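Local structure of putative branched-chain amino acid aminotransferase IlvE (4DQN) at residues G200-A203 and H204-F208; G298-G302 and D303-V307; V110-A113 and N114-Y117; L76-P79 and N80-A83; L257-A260 and E261-G265. The protein probably catalyses the pyridoxal phosphate-dependent transfer of amino groups between the branched-chain amino acids and 2-oxoglutarate in isoleucine, leucine and valine metabolism. All coordinates share one frame; numbering follows the deposited sequence.

Contact 1 of 5, residues G200-A203 and H204-F208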
loop_
_atom_site.group_PDB
_atom_site.type_symbol
_atom_site.label_atom_id
_atom_site.label_comp_id
_atom_site.label_asym_id
_atom_site.label_seq_id
_atom_site.Cartn_x
_atom_site.Cartn_y
_atom_site.Cartn_z
ATOM N N GLY A 200 -4.300 -11.800 -8.654
ATOM C CA GLY A 200 -3.953 -13.129 -8.184
ATOM C C GLY A 200 -5.174 -14.038 -8.196
ATOM O O GLY A 200 -5.137 -15.139 -8.750
ATOM N N LYS A 201 -6.261 -13.568 -7.593
ATOM C CA LYS A 201 -7.507 -14.338 -7.537
ATOM C C LYS A 201 -8.014 -14.679 -8.940
ATOM O O LYS A 201 -8.448 -15.804 -9.201
ATOM C CB LYS A 201 -8.579 -13.559 -6.758
ATOM C CG LYS A 201 -9.944 -14.252 -6.688
ATOM C CD LYS A 201 -10.869 -13.521 -5.712
ATOM C CE LYS A 201 -12.232 -14.196 -5.590
ATOM N NZ LYS A 201 -13.044 -14.022 -6.825
ATOM N N VAL A 202 -7.958 -13.700 -9.839
ATOM C CA VAL A 202 -8.332 -13.911 -11.239
ATOM C C VAL A 202 -7.507 -15.036 -11.870
ATOM O O VAL A 202 -8.061 -15.939 -12.515
ATOM C CB VAL A 202 -8.173 -12.612 -12.069
ATOM C CG1 VAL A 202 -8.431 -12.880 -13.557
ATOM C CG2 VAL A 202 -9.122 -11.534 -11.548
ATOM N N ALA A 203 -6.192 -14.988 -11.675
ATOM C CA ALA A 203 -5.300 -16.029 -12.190
ATOM C C ALA A 203 -5.676 -17.392 -11.625
ATOM O O ALA A 203 -5.831 -18.368 -12.371
ATOM C CB ALA A 203 -3.824 -15.699 -11.862
ATOM N N HIS A 204 -5.821 -17.451 -10.303
ATOM C CA HIS A 204 -6.118 -18.703 -9.603
ATOM C C HIS A 204 -7.421 -19.350 -10.084
ATOM O O HIS A 204 -7.480 -20.565 -10.287
ATOM C CB HIS A 204 -6.160 -18.472 -8.085
ATOM C CG HIS A 204 -4.887 -17.909 -7.523
ATOM N ND1 HIS A 204 -4.824 -17.292 -6.291
ATOM C CD2 HIS A 204 -3.629 -17.868 -8.028
ATOM C CE1 HIS A 204 -3.583 -16.894 -6.062
ATOM N NE2 HIS A 204 -2.839 -17.230 -7.100
ATOM N N GLU A 205 -8.461 -18.541 -10.276
ATOM C CA GLU A 205 -9.751 -19.063 -10.739
ATOM C C GLU A 205 -9.740 -19.578 -12.182
ATOM O O GLU A 205 -10.665 -20.275 -12.601
ATOM C CB GLU A 205 -10.853 -18.024 -10.532
ATOM C CG GLU A 205 -11.478 -18.135 -9.154
ATOM C CD GLU A 205 -12.243 -16.903 -8.732
ATOM O OE1 GLU A 205 -12.512 -16.021 -9.591
ATOM O OE2 GLU A 205 -12.567 -16.827 -7.525
ATOM N N ARG A 206 -8.701 -19.231 -12.940
ATOM C CA ARG A 206 -8.514 -19.791 -14.278
ATOM C C ARG A 206 -7.455 -20.887 -14.241
ATOM O O ARG A 206 -6.955 -21.323 -15.283
ATOM C CB ARG A 206 -8.104 -18.708 -15.273
ATOM C CG ARG A 206 -9.184 -17.681 -15.536
ATOM C CD ARG A 206 -8.746 -16.783 -16.663
ATOM N NE ARG A 206 -9.301 -15.441 -16.544
ATOM C CZ ARG A 206 -9.045 -14.465 -17.409
ATOM N NH1 ARG A 206 -8.249 -14.705 -18.451
ATOM N NH2 ARG A 206 -9.588 -13.262 -17.239
ATOM N N GLN A 207 -7.124 -21.308 -13.020
ATOM C CA GLN A 207 -6.156 -22.370 -12.762
ATOM C C GLN A 207 -4.718 -22.040 -13.168
ATOM O O GLN A 207 -3.939 -22.931 -13.530
ATOM C CB GLN A 207 -6.624 -23.699 -13.366
ATOM C CG GLN A 207 -7.963 -24.173 -12.811
ATOM C CD GLN A 207 -8.351 -25.541 -13.339
ATOM O OE1 GLN A 207 -7.639 -26.129 -14.156
ATOM N NE2 GLN A 207 -9.484 -26.056 -12.876
ATOM N N PHE A 208 -4.363 -20.762 -13.084
ATOM C CA PHE A 208 -2.966 -20.367 -13.204
ATOM C C PHE A 208 -2.379 -20.113 -11.815
ATOM O O PHE A 208 -3.104 -19.760 -10.879
ATOM C CB PHE A 208 -2.826 -19.125 -14.095
ATOM C CG PHE A 208 -3.218 -19.364 -15.527
ATOM C CD1 PHE A 208 -2.328 -19.966 -16.410
ATOM C CD2 PHE A 208 -4.477 -18.999 -15.989
ATOM C CE1 PHE A 208 -2.681 -20.196 -17.726
ATOM C CE2 PHE A 208 -4.842 -19.227 -17.315
ATOM C CZ PHE A 208 -3.944 -19.828 -18.180
HETATM O O HOH W 1 -10.996 -15.569 -13.842
#
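Lys201 and Glu205 form an i to i+4 salt bridge at the end of helix 190-205, just ahead of the Schellman motif that closes it. Lys201 NZ meets Glu205 OE2 at 2.9 Å, on the syn side of the carboxylate and 20° out of its plane. The lysine chain runs straight until its last torsion (chi4 -71°), which swings the ammonium across to the acid. Both residues are exposed, a place where long charged chains suit the solvent side of a helix.

Around the next corner His204 N donates to Gly200 O at 2.9 Å, and the imidazole folds back until that oxygen lies 3.0 Å above the centre of one ring face. Buried Gly200 offers the ring nothing but backbone. Val202 and Arg206 run side by side, Val202 CG1 lying 3.9 Å from Arg206 NH2. A water in the guanidinium plane joins Arg206 NE to Val202 O, a carbonyl that Arg206 N reaches only weakly.

Behind these side chains the backbone turns at Gln207, whose positive phi (66°) suits the residue that ends a Schellman motif; Gln207 N bonds to His204 O. Farther out, Arg206 and Phe208 lean on Leu171 of strand 168-172, within the beta-alpha-beta unit that continues to strand 211-214, and Lys201 packs on Leu94 of the second subunit. Ala203, small and buried, supplies the other closing acceptor: Arg206 N, at 3.1 Å, and Phe208 N, at 2.9 Å, reach Ala203 O from opposite faces of its carbonyl plane.

Contact 2 of 5, residues G298-G302 and D303-V307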
loop_
_atom_site.group_PDB
_atom_site.type_symbol
_atom_site.label_atom_id
_atom_site.label_comp_id
_atom_site.label_asym_id
_atom_site.label_seq_id
_atom_site.Cartn_x
_atom_site.Cartn_y
_atom_site.Cartn_z
ATOM N N GLY A 298 3.987 -23.054 -19.253
ATOM C CA GLY A 298 3.430 -22.198 -20.280
ATOM C C GLY A 298 2.932 -20.874 -19.734
ATOM O O GLY A 298 2.612 -20.744 -18.544
ATOM N N VAL A 299 2.875 -19.881 -20.612
ATOM C CA VAL A 299 2.323 -18.581 -20.265
ATOM C C VAL A 299 1.135 -18.299 -21.192
ATOM O O VAL A 299 1.257 -18.423 -22.415
ATOM C CB VAL A 299 3.384 -17.466 -20.390
ATOM C CG1 VAL A 299 2.734 -16.105 -20.235
ATOM C CG2 VAL A 299 4.460 -17.642 -19.316
ATOM N N GLN A 300 -0.012 -17.972 -20.598
ATOM C CA GLN A 300 -1.205 -17.578 -21.338
ATOM C C GLN A 300 -1.215 -16.064 -21.553
ATOM O O GLN A 300 -1.034 -15.284 -20.604
ATOM C CB GLN A 300 -2.461 -17.985 -20.553
ATOM C CG GLN A 300 -3.802 -17.742 -21.276
ATOM C CD GLN A 300 -4.087 -18.779 -22.343
ATOM O OE1 GLN A 300 -3.823 -19.962 -22.147
ATOM N NE2 GLN A 300 -4.635 -18.343 -23.480
ATOM N N HIS A 301 -1.413 -15.647 -22.798
ATOM C CA HIS A 301 -1.543 -14.229 -23.104
ATOM C C HIS A 301 -2.582 -14.018 -24.204
ATOM O O HIS A 301 -2.332 -14.341 -25.370
ATOM C CB HIS A 301 -0.202 -13.655 -23.551
ATOM C CG HIS A 301 -0.175 -12.163 -23.576
ATOM N ND1 HIS A 301 0.752 -11.444 -24.301
ATOM C CD2 HIS A 301 -0.953 -11.248 -22.952
ATOM C CE1 HIS A 301 0.538 -10.153 -24.129
ATOM N NE2 HIS A 301 -0.486 -10.004 -23.307
ATOM N N GLY A 302 -3.737 -13.463 -23.844
ATOM C CA GLY A 302 -4.846 -13.386 -24.787
ATOM C C GLY A 302 -5.238 -14.806 -25.168
ATOM O O GLY A 302 -5.355 -15.665 -24.279
ATOM N N ASP A 303 -5.394 -15.060 -26.471
ATOM C CA ASP A 303 -5.717 -16.396 -26.992
ATOM C C ASP A 303 -4.558 -17.378 -26.858
ATOM O O ASP A 303 -4.754 -18.597 -26.878
ATOM C CB ASP A 303 -6.031 -16.325 -28.496
ATOM C CG ASP A 303 -7.347 -15.647 -28.799
ATOM O OD1 ASP A 303 -8.100 -15.364 -27.852
ATOM O OD2 ASP A 303 -7.650 -15.419 -29.993
ATOM N N ASP A 304 -3.343 -16.856 -26.762
ATOM C CA ASP A 304 -2.179 -17.710 -26.977
ATOM C C ASP A 304 -1.618 -18.309 -25.697
ATOM O O ASP A 304 -1.557 -17.653 -24.656
ATOM C CB ASP A 304 -1.098 -16.955 -27.752
ATOM C CG ASP A 304 -1.629 -16.360 -29.046
ATOM O OD1 ASP A 304 -2.378 -17.066 -29.765
ATOM O OD2 ASP A 304 -1.307 -15.187 -29.341
ATOM N N PHE A 305 -1.221 -19.572 -25.791
ATOM C CA PHE A 305 -0.579 -20.264 -24.690
ATOM C C PHE A 305 0.814 -20.659 -25.155
ATOM O O PHE A 305 0.953 -21.487 -26.049
ATOM C CB PHE A 305 -1.388 -21.502 -24.316
ATOM C CG PHE A 305 -0.796 -22.289 -23.189
ATOM C CD1 PHE A 305 -0.675 -21.728 -21.925
ATOM C CD2 PHE A 305 -0.369 -23.593 -23.389
ATOM C CE1 PHE A 305 -0.131 -22.460 -20.873
ATOM C CE2 PHE A 305 0.168 -24.333 -22.347
ATOM C CZ PHE A 305 0.291 -23.772 -21.093
ATOM N N HIS A 306 1.843 -20.041 -24.582
ATOM C CA HIS A 306 3.198 -20.237 -25.073
ATOM C C HIS A 306 3.997 -21.152 -24.151
ATOM O O HIS A 306 4.177 -20.846 -22.965
ATOM C CB HIS A 306 3.926 -18.900 -25.210
ATOM C CG HIS A 306 5.259 -19.015 -25.886
ATOM N ND1 HIS A 306 5.438 -18.737 -27.224
ATOM C CD2 HIS A 306 6.468 -19.405 -25.417
ATOM C CE1 HIS A 306 6.703 -18.942 -27.549
ATOM N NE2 HIS A 306 7.348 -19.351 -26.472
ATOM N N VAL A 307 4.475 -22.267 -24.697
ATOM C CA VAL A 307 5.254 -23.225 -23.917
ATOM C C VAL A 307 6.716 -23.080 -24.298
ATOM O O VAL A 307 7.076 -23.216 -25.467
ATOM C CB VAL A 307 4.768 -24.679 -24.138
ATOM C CG1 VAL A 307 5.715 -25.671 -23.475
ATOM C CG2 VAL A 307 3.378 -24.854 -23.573
#
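Gln300 and Phe305 both hold CG opposite the backbone N, and a bend at chi2 of Gln300 (77°) lays its amide beside the phenyl ring. The two chains cross at about a right angle, yet amide and ring planes are only 14° apart. Gln300 OE1 lies 3.6 Å from Phe305 CB, while Gln300 NE2 donates to Gly302 O at 2.9 Å with that oxygen in the amide plane, a bond that fixes the rotation of the amide. Glutamine suits this spot because its chain is long enough to bring an N-H back to the turn carbonyl.

The far end of the ring comes down on bare backbone, Phe305 CZ standing 3.6 Å from Gly298 CA where a side chain would otherwise begin. Gly302 takes the second position of the type II' turn from His301 to Asp304, where its positive phi favours glycine. In this hairpin Gln300-Phe305 is a non-hydrogen-bonded antiparallel pair; the hydrogen-bonded pairs beside it have His306 N to Val299 O at 2.8 Å and His301 N to Asp304 O at 2.7 Å. Val299, His301, Asp304 and His306 share the other face, where His301 NE2 bonds to Asp174.

Strand 304-307 pairs with one side of strand 292-301, and strand 168-172 runs along the other, Phe170 bonding to the backbone of Gly298 and Gln300. Val299 packs on Ile172, and Gln300 on Leu171.

Contact 3 of 5, residues V110-A113 and N114-Y117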
loop_
_atom_site.group_PDB
_atom_site.type_symbol
_atom_site.label_atom_id
_atom_site.label_comp_id
_atom_site.label_asym_id
_atom_site.label_seq_id
_atom_site.Cartn_x
_atom_site.Cartn_y
_atom_site.Cartn_z
ATOM N N VAL A 110 17.223 -14.387 16.034
ATOM C CA VAL A 110 15.970 -15.120 15.860
ATOM C C VAL A 110 16.224 -16.587 15.506
ATOM O O VAL A 110 15.576 -17.482 16.056
ATOM C CB VAL A 110 15.053 -14.451 14.816
ATOM C CG1 VAL A 110 13.789 -15.291 14.588
ATOM C CG2 VAL A 110 14.665 -13.064 15.298
ATOM N N VAL A 111 17.175 -16.834 14.608
ATOM C CA VAL A 111 17.524 -18.203 14.235
ATOM C C VAL A 111 18.025 -18.978 15.446
ATOM O O VAL A 111 17.528 -20.076 15.742
ATOM C CB VAL A 111 18.607 -18.226 13.160
ATOM C CG1 VAL A 111 19.001 -19.655 12.850
ATOM C CG2 VAL A 111 18.103 -17.522 11.892
ATOM N N ARG A 112 18.993 -18.403 16.159
ATOM C CA ARG A 112 19.517 -19.036 17.371
ATOM C C ARG A 112 18.426 -19.298 18.408
ATOM O O ARG A 112 18.374 -20.391 18.977
ATOM C CB ARG A 112 20.678 -18.228 17.980
ATOM C CG ARG A 112 21.921 -18.150 17.092
ATOM C CD ARG A 112 23.152 -17.637 17.847
ATOM N NE ARG A 112 22.839 -16.442 18.628
ATOM C CZ ARG A 112 23.207 -15.208 18.293
ATOM N NH1 ARG A 112 23.912 -15.008 17.188
ATOM N NH2 ARG A 112 22.876 -14.175 19.066
ATOM N N ALA A 113 17.526 -18.333 18.631
ATOM C CA ALA A 113 16.522 -18.489 19.684
ATOM C C ALA A 113 15.500 -19.570 19.338
ATOM O O ALA A 113 14.847 -20.134 20.221
ATOM C CB ALA A 113 15.819 -17.153 19.969
ATOM N N ASN A 114 15.363 -19.845 18.042
ATOM C CA ASN A 114 14.399 -20.831 17.548
ATOM C C ASN A 114 15.091 -21.944 16.760
ATOM O O ASN A 114 14.492 -22.518 15.848
ATOM C CB ASN A 114 13.377 -20.153 16.619
ATOM C CG ASN A 114 12.540 -19.105 17.329
ATOM O OD1 ASN A 114 11.636 -19.439 18.091
ATOM N ND2 ASN A 114 12.821 -17.832 17.064
ATOM N N GLU A 115 16.333 -22.269 17.110
ATOM C CA GLU A 115 17.142 -23.152 16.258
ATOM C C GLU A 115 16.560 -24.543 16.103
ATOM O O GLU A 115 16.795 -25.227 15.096
ATOM C CB GLU A 115 18.605 -23.223 16.733
ATOM C CG GLU A 115 19.550 -23.723 15.621
ATOM C CD GLU A 115 21.032 -23.451 15.871
ATOM O OE1 GLU A 115 21.405 -22.289 16.163
ATOM O OE2 GLU A 115 21.833 -24.407 15.748
ATOM N N GLU A 116 15.774 -24.966 17.081
ATOM C CA GLU A 116 15.202 -26.298 17.012
ATOM C C GLU A 116 14.093 -26.349 15.954
ATOM O O GLU A 116 13.616 -27.428 15.587
ATOM C CB GLU A 116 14.727 -26.755 18.399
ATOM C CG GLU A 116 13.504 -26.002 18.955
ATOM C CD GLU A 116 13.803 -24.599 19.518
ATOM O OE1 GLU A 116 14.924 -24.064 19.342
ATOM O OE2 GLU A 116 12.887 -24.022 20.149
ATOM N N TYR A 117 13.696 -25.186 15.432
ATOM C CA TYR A 117 12.701 -25.157 14.352
ATOM C C TYR A 117 13.326 -25.085 12.959
ATOM O O TYR A 117 12.618 -25.145 11.946
ATOM C CB TYR A 117 11.710 -23.993 14.540
ATOM C CG TYR A 117 10.804 -24.169 15.728
ATOM C CD1 TYR A 117 11.182 -23.712 16.983
ATOM C CD2 TYR A 117 9.571 -24.792 15.597
ATOM C CE1 TYR A 117 10.366 -23.877 18.074
ATOM C CE2 TYR A 117 8.741 -24.957 16.686
ATOM C CZ TYR A 117 9.153 -24.495 17.922
ATOM O OH TYR A 117 8.344 -24.645 19.024
HETATM O O HOH W 2 12.941 -21.733 21.235
#
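Val110 O is gripped by Asn114, whose side-chain ND2 donates to it at 3.0 Å and whose backbone N adds a weak bond at 3.1 Å. With CG beside its own backbone N (chi1 -63°), the asparagine folds back along the helix, and Val110 CG1 lies 3.7 Å from ND2. The same amide nitrogen also bonds to Phe23 O, so asparagine suits a buried place where the two hydrogens of one NH2 group can serve two carbonyls. The valine packs on Ile152 and Ala154 of strand 147-157.

Val111 O receives a second weak bond from Asn114 N, at 3.2 Å, while its branched apolar side chain packs on Val74 of strand 74-77 and Leu129 of strand 126-136. Arg112 O takes a weak bond from Glu115 N at 3.3 Å; the exposed arginine sends NH1 weakly to Val343 O. Ala113 O ends the segment, joined through a water, 2.7 Å away, to Glu116 OE2.

Asn114 is the first residue to leave helical angles, and Tyr117 N then bonds to Asn114 O. These bonds mark the C-terminal end of helix 100-113, where alpha-helical bonding weakens into a 3-10 turn and the asparagine side chain adds a bond to Val110 O.

Contact 4 of 5, residues L76-P79 and N80-A83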
loop_
_atom_site.group_PDB
_atom_site.type_symbol
_atom_site.label_atom_id
_atom_site.label_comp_id
_atom_site.label_asym_id
_atom_site.label_seq_id
_atom_site.Cartn_x
_atom_site.Cartn_y
_atom_site.Cartn_z
ATOM N N LEU A 76 22.797 -18.343 7.199
ATOM C CA LEU A 76 21.980 -17.434 6.404
ATOM C C LEU A 76 22.644 -17.269 5.052
ATOM O O LEU A 76 23.850 -17.517 4.913
ATOM C CB LEU A 76 21.887 -16.070 7.089
ATOM C CG LEU A 76 21.129 -16.058 8.410
ATOM C CD1 LEU A 76 21.258 -14.688 9.070
ATOM C CD2 LEU A 76 19.652 -16.421 8.189
ATOM N N PHE A 77 21.859 -16.853 4.062
ATOM C CA PHE A 77 22.329 -16.692 2.692
ATOM C C PHE A 77 22.149 -15.240 2.245
ATOM O O PHE A 77 21.016 -14.775 2.041
ATOM C CB PHE A 77 21.550 -17.646 1.775
ATOM C CG PHE A 77 21.844 -17.469 0.308
ATOM C CD1 PHE A 77 22.999 -18.006 -0.256
ATOM C CD2 PHE A 77 20.953 -16.779 -0.517
ATOM C CE1 PHE A 77 23.267 -17.846 -1.615
ATOM C CE2 PHE A 77 21.214 -16.613 -1.869
ATOM C CZ PHE A 77 22.376 -17.149 -2.423
ATOM N N ARG A 78 23.272 -14.536 2.113
ATOM C CA ARG A 78 23.300 -13.148 1.660
ATOM C C ARG A 78 22.350 -12.186 2.406
ATOM O O ARG A 78 21.691 -11.372 1.769
ATOM C CB ARG A 78 23.020 -13.100 0.146
ATOM C CG ARG A 78 24.020 -13.924 -0.696
ATOM C CD ARG A 78 23.606 -14.018 -2.177
ATOM N NE ARG A 78 24.123 -13.066 -3.187
ATOM C CZ ARG A 78 24.760 -11.914 -2.989
ATOM N NH1 ARG A 78 25.026 -11.466 -1.789
ATOM N NH2 ARG A 78 25.149 -11.184 -4.026
ATOM N N PRO A 79 22.297 -12.252 3.754
ATOM C CA PRO A 79 21.324 -11.379 4.415
ATOM C C PRO A 79 21.719 -9.909 4.307
ATOM O O PRO A 79 20.855 -9.057 4.497
ATOM C CB PRO A 79 21.387 -11.830 5.870
ATOM C CG PRO A 79 22.806 -12.362 6.037
ATOM C CD PRO A 79 23.082 -13.039 4.729
ATOM N N ASN A 80 22.991 -9.618 4.020
ATOM C CA ASN A 80 23.410 -8.246 3.725
ATOM C C ASN A 80 22.620 -7.647 2.565
ATOM O O ASN A 80 22.321 -6.442 2.555
ATOM C CB ASN A 80 24.909 -8.186 3.400
ATOM C CG ASN A 80 25.264 -8.978 2.154
ATOM O OD1 ASN A 80 24.929 -10.161 2.042
ATOM N ND2 ASN A 80 25.924 -8.327 1.202
ATOM N N MET A 81 22.275 -8.486 1.588
ATOM C CA MET A 81 21.494 -8.026 0.437
ATOM C C MET A 81 20.067 -7.663 0.827
ATOM O O MET A 81 19.534 -6.647 0.375
ATOM C CB MET A 81 21.477 -9.088 -0.670
ATOM C CG MET A 81 22.838 -9.353 -1.300
ATOM S SD MET A 81 23.538 -7.959 -2.214
ATOM C CE MET A 81 22.542 -8.073 -3.703
ATOM N N ASN A 82 19.440 -8.484 1.667
ATOM C CA ASN A 82 18.123 -8.129 2.206
ATOM C C ASN A 82 18.139 -6.827 3.013
ATOM O O ASN A 82 17.193 -6.032 2.951
ATOM C CB ASN A 82 17.587 -9.265 3.076
ATOM C CG ASN A 82 17.460 -10.557 2.311
ATOM O OD1 ASN A 82 18.396 -11.362 2.269
ATOM N ND2 ASN A 82 16.303 -10.761 1.682
ATOM N N ALA A 83 19.199 -6.622 3.789
ATOM C CA ALA A 83 19.300 -5.422 4.609
ATOM C C ALA A 83 19.395 -4.178 3.735
ATOM O O ALA A 83 18.800 -3.143 4.047
ATOM C CB ALA A 83 20.525 -5.514 5.541
HETATM O O HOH W 3 18.776 -13.598 1.083
#
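Arg78 takes left-handed backbone angles (phi 51°, psi 45°) at the N-cap position, turning strand 74-77 into helix 79-92, where Met81 N bonds to Arg78 O at 3.0 Å and Ala83 N to Pro79 O at 3.0 Å. Proline suits the first turn, since its nitrogen need donate no hydrogen there. Arg78 and Met81 run side by side, and Met81 CG sits over one face of the guanidinium, tight against Arg78 NH1 at 3.1 Å. Methionine's unbranched chain can lie over this flat group. Asn80, its CG between backbone N and carbonyl carbon (chi1 63°), folds OD1 back over the Arg78 backbone, at the edge of the guanidinium and near its plane.

A water donates to two buried residues, at Phe77 O (2.7 Å) and Asn82 OD1 (2.6 Å). Asn82 spends its other amide end, ND2, on Glu62, and its side chain lies about 7 Å from that of Lys188, the predicted cofactor lysine.

Strand 59-68 meets Pro79 and Asn82 through Leu64, while Met81 touches Val251 and Tyr254 of helix 251-262. Trp339, just ahead of strand 340-342, makes a cation-pi contact with Arg78, and Ala83 packs on Phe103 of helix 100-113.

Contact 5 of 5, residues L257-A260 and E261-G265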
loop_
_atom_site.group_PDB
_atom_site.type_symbol
_atom_site.label_atom_id
_atom_site.label_comp_id
_atom_site.label_asym_id
_atom_site.label_seq_id
_atom_site.Cartn_x
_atom_site.Cartn_y
_atom_site.Cartn_z
ATOM N N LEU A 257 22.069 -14.492 -11.671
ATOM C CA LEU A 257 22.903 -13.717 -12.592
ATOM C C LEU A 257 24.374 -14.037 -12.366
ATOM O O LEU A 257 25.139 -14.291 -13.310
ATOM C CB LEU A 257 22.695 -12.233 -12.306
ATOM C CG LEU A 257 22.130 -11.254 -13.339
ATOM C CD1 LEU A 257 21.585 -11.930 -14.575
ATOM C CD2 LEU A 257 21.070 -10.375 -12.683
ATOM N N TYR A 258 24.760 -13.993 -11.095
ATOM C CA TYR A 258 26.135 -14.218 -10.683
ATOM C C TYR A 258 26.570 -15.641 -11.013
ATOM O O TYR A 258 27.603 -15.841 -11.649
ATOM C CB TYR A 258 26.261 -13.952 -9.183
ATOM C CG TYR A 258 27.670 -13.994 -8.647
ATOM C CD1 TYR A 258 28.312 -15.204 -8.402
ATOM C CD2 TYR A 258 28.348 -12.826 -8.356
ATOM C CE1 TYR A 258 29.599 -15.239 -7.905
ATOM C CE2 TYR A 258 29.637 -12.852 -7.859
ATOM C CZ TYR A 258 30.253 -14.059 -7.630
ATOM O OH TYR A 258 31.534 -14.083 -7.119
ATOM N N LEU A 259 25.785 -16.630 -10.592
ATOM C CA LEU A 259 26.172 -18.031 -10.790
ATOM C C LEU A 259 26.178 -18.414 -12.266
ATOM O O LEU A 259 27.086 -19.108 -12.719
ATOM C CB LEU A 259 25.272 -18.975 -9.990
ATOM C CG LEU A 259 25.307 -18.760 -8.475
ATOM C CD1 LEU A 259 24.318 -19.669 -7.765
ATOM C CD2 LEU A 259 26.728 -18.978 -7.942
ATOM N N ALA A 260 25.184 -17.952 -13.019
ATOM C CA ALA A 260 25.143 -18.210 -14.459
ATOM C C ALA A 260 26.461 -17.823 -15.135
ATOM O O ALA A 260 27.010 -18.583 -15.944
ATOM C CB ALA A 260 23.971 -17.468 -15.104
ATOM N N GLU A 261 26.968 -16.641 -14.799
ATOM C CA GLU A 261 28.233 -16.173 -15.359
ATOM C C GLU A 261 29.425 -16.922 -14.773
ATOM O O GLU A 261 30.204 -17.538 -15.507
ATOM C CB GLU A 261 28.413 -14.662 -15.130
ATOM C CG GLU A 261 29.725 -14.098 -15.713
ATOM C CD GLU A 261 29.886 -12.600 -15.506
ATOM O OE1 GLU A 261 28.899 -11.930 -15.124
ATOM O OE2 GLU A 261 31.003 -12.087 -15.725
ATOM N N HIS A 262 29.573 -16.872 -13.450
ATOM C CA HIS A 262 30.833 -17.290 -12.823
ATOM C C HIS A 262 30.979 -18.798 -12.613
ATOM O O HIS A 262 32.079 -19.288 -12.336
ATOM C CB HIS A 262 31.064 -16.511 -11.520
ATOM C CG HIS A 262 31.178 -15.030 -11.725
ATOM N ND1 HIS A 262 32.201 -14.460 -12.451
ATOM C CD2 HIS A 262 30.387 -14.005 -11.322
ATOM C CE1 HIS A 262 32.043 -13.147 -12.478
ATOM N NE2 HIS A 262 30.949 -12.846 -11.802
ATOM N N ARG A 263 29.881 -19.536 -12.737
ATOM C CA ARG A 263 29.933 -20.990 -12.600
ATOM C C ARG A 263 29.685 -21.664 -13.941
ATOM O O ARG A 263 30.235 -22.735 -14.227
ATOM C CB ARG A 263 28.885 -21.480 -11.593
ATOM C CG ARG A 263 29.056 -20.945 -10.182
ATOM C CD ARG A 263 30.313 -21.506 -9.576
ATOM N NE ARG A 263 30.163 -21.740 -8.141
ATOM C CZ ARG A 263 30.490 -20.829 -7.249
ATOM N NH1 ARG A 263 30.966 -19.692 -7.689
ATOM N NH2 ARG A 263 30.373 -21.038 -5.953
ATOM N N PHE A 264 28.845 -21.051 -14.767
ATOM C CA PHE A 264 28.435 -21.722 -15.999
ATOM C C PHE A 264 28.928 -21.058 -17.284
ATOM O O PHE A 264 28.688 -21.567 -18.381
ATOM C CB PHE A 264 26.921 -21.925 -16.010
ATOM C CG PHE A 264 26.438 -22.831 -14.912
ATOM C CD1 PHE A 264 25.924 -22.304 -13.735
ATOM C CD2 PHE A 264 26.523 -24.213 -15.050
ATOM C CE1 PHE A 264 25.486 -23.144 -12.710
ATOM C CE2 PHE A 264 26.093 -25.057 -14.036
ATOM C CZ PHE A 264 25.570 -24.519 -12.864
ATOM N N GLY A 265 29.632 -19.940 -17.145
ATOM C CA GLY A 265 30.216 -19.265 -18.297
ATOM C C GLY A 265 29.186 -18.680 -19.251
ATOM O O GLY A 265 29.475 -18.491 -20.444
HETATM O O HOH W 4 26.632 -12.002 -13.872
#
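Tyr258 and His262 form an edge-to-face aromatic pair one turn apart on helix 251-262, the crossover helix of a beta-alpha-beta unit between strands 238-241 and 267-270. His262 CD2 stands 3.5 Å above the centre of the tyrosine ring, the ring centroids are 4.5 Å apart and the planes make 55°. Tyr258 holds CG opposite its backbone N (chi1 -173°), whereas His262 tucks CG beside its own (chi1 -61°); these two torsions bring the imidazole edge, at CD2, over the phenol face. Beneath the pair, His262 N donates almost straight to Tyr258 O at 2.9 Å.

Leu259 and Arg263 lie side by side. Leu259 CD2 is 4.2 Å above the middle of the guanidinium plane and 3.8 Å from Arg263 CG; Arg263 NE spends its hydrogen on Glu324 in a salt bridge. Leu325 and Ile328 of helix 316-329 pack on the same leucine.

Toward Gly265, Phe264 N makes only weak bonds to Leu259 O and Ala260 O. The edge of the Phe264 ring is turned to Ala260 CA, where a small residue fits, and Gly265 has a positive phi, which favours glycine. A water donates both to Leu257 O, at 2.8 Å, and to Glu261 OE1, at 2.6 Å.

How the contacts relate
Along the chain the order is contact 4, contact 3, contact 1, contact 5, contact 2. Contacts 3 and 4 belong to the part built on the seven-stranded antiparallel sheet; their centres are about 17 Å apart, and Val111 CG2 packs on Leu76 CD2 at 4.2 Å. Contact 2 is a hairpin of the mixed sheet, and contacts 1 and 5 lie on helices that connect its strands. Contacts 1 and 2, centres about 14 Å apart, touch where Phe208 meets Gln300; the centre of contact 5 is about 34 Å from that of contact 1. Contact 5 comes within about 6 Å (nearest atoms) of contact 4, where Trp339 touches both. Contact 4 alone lies near the predicted cofactor lysine.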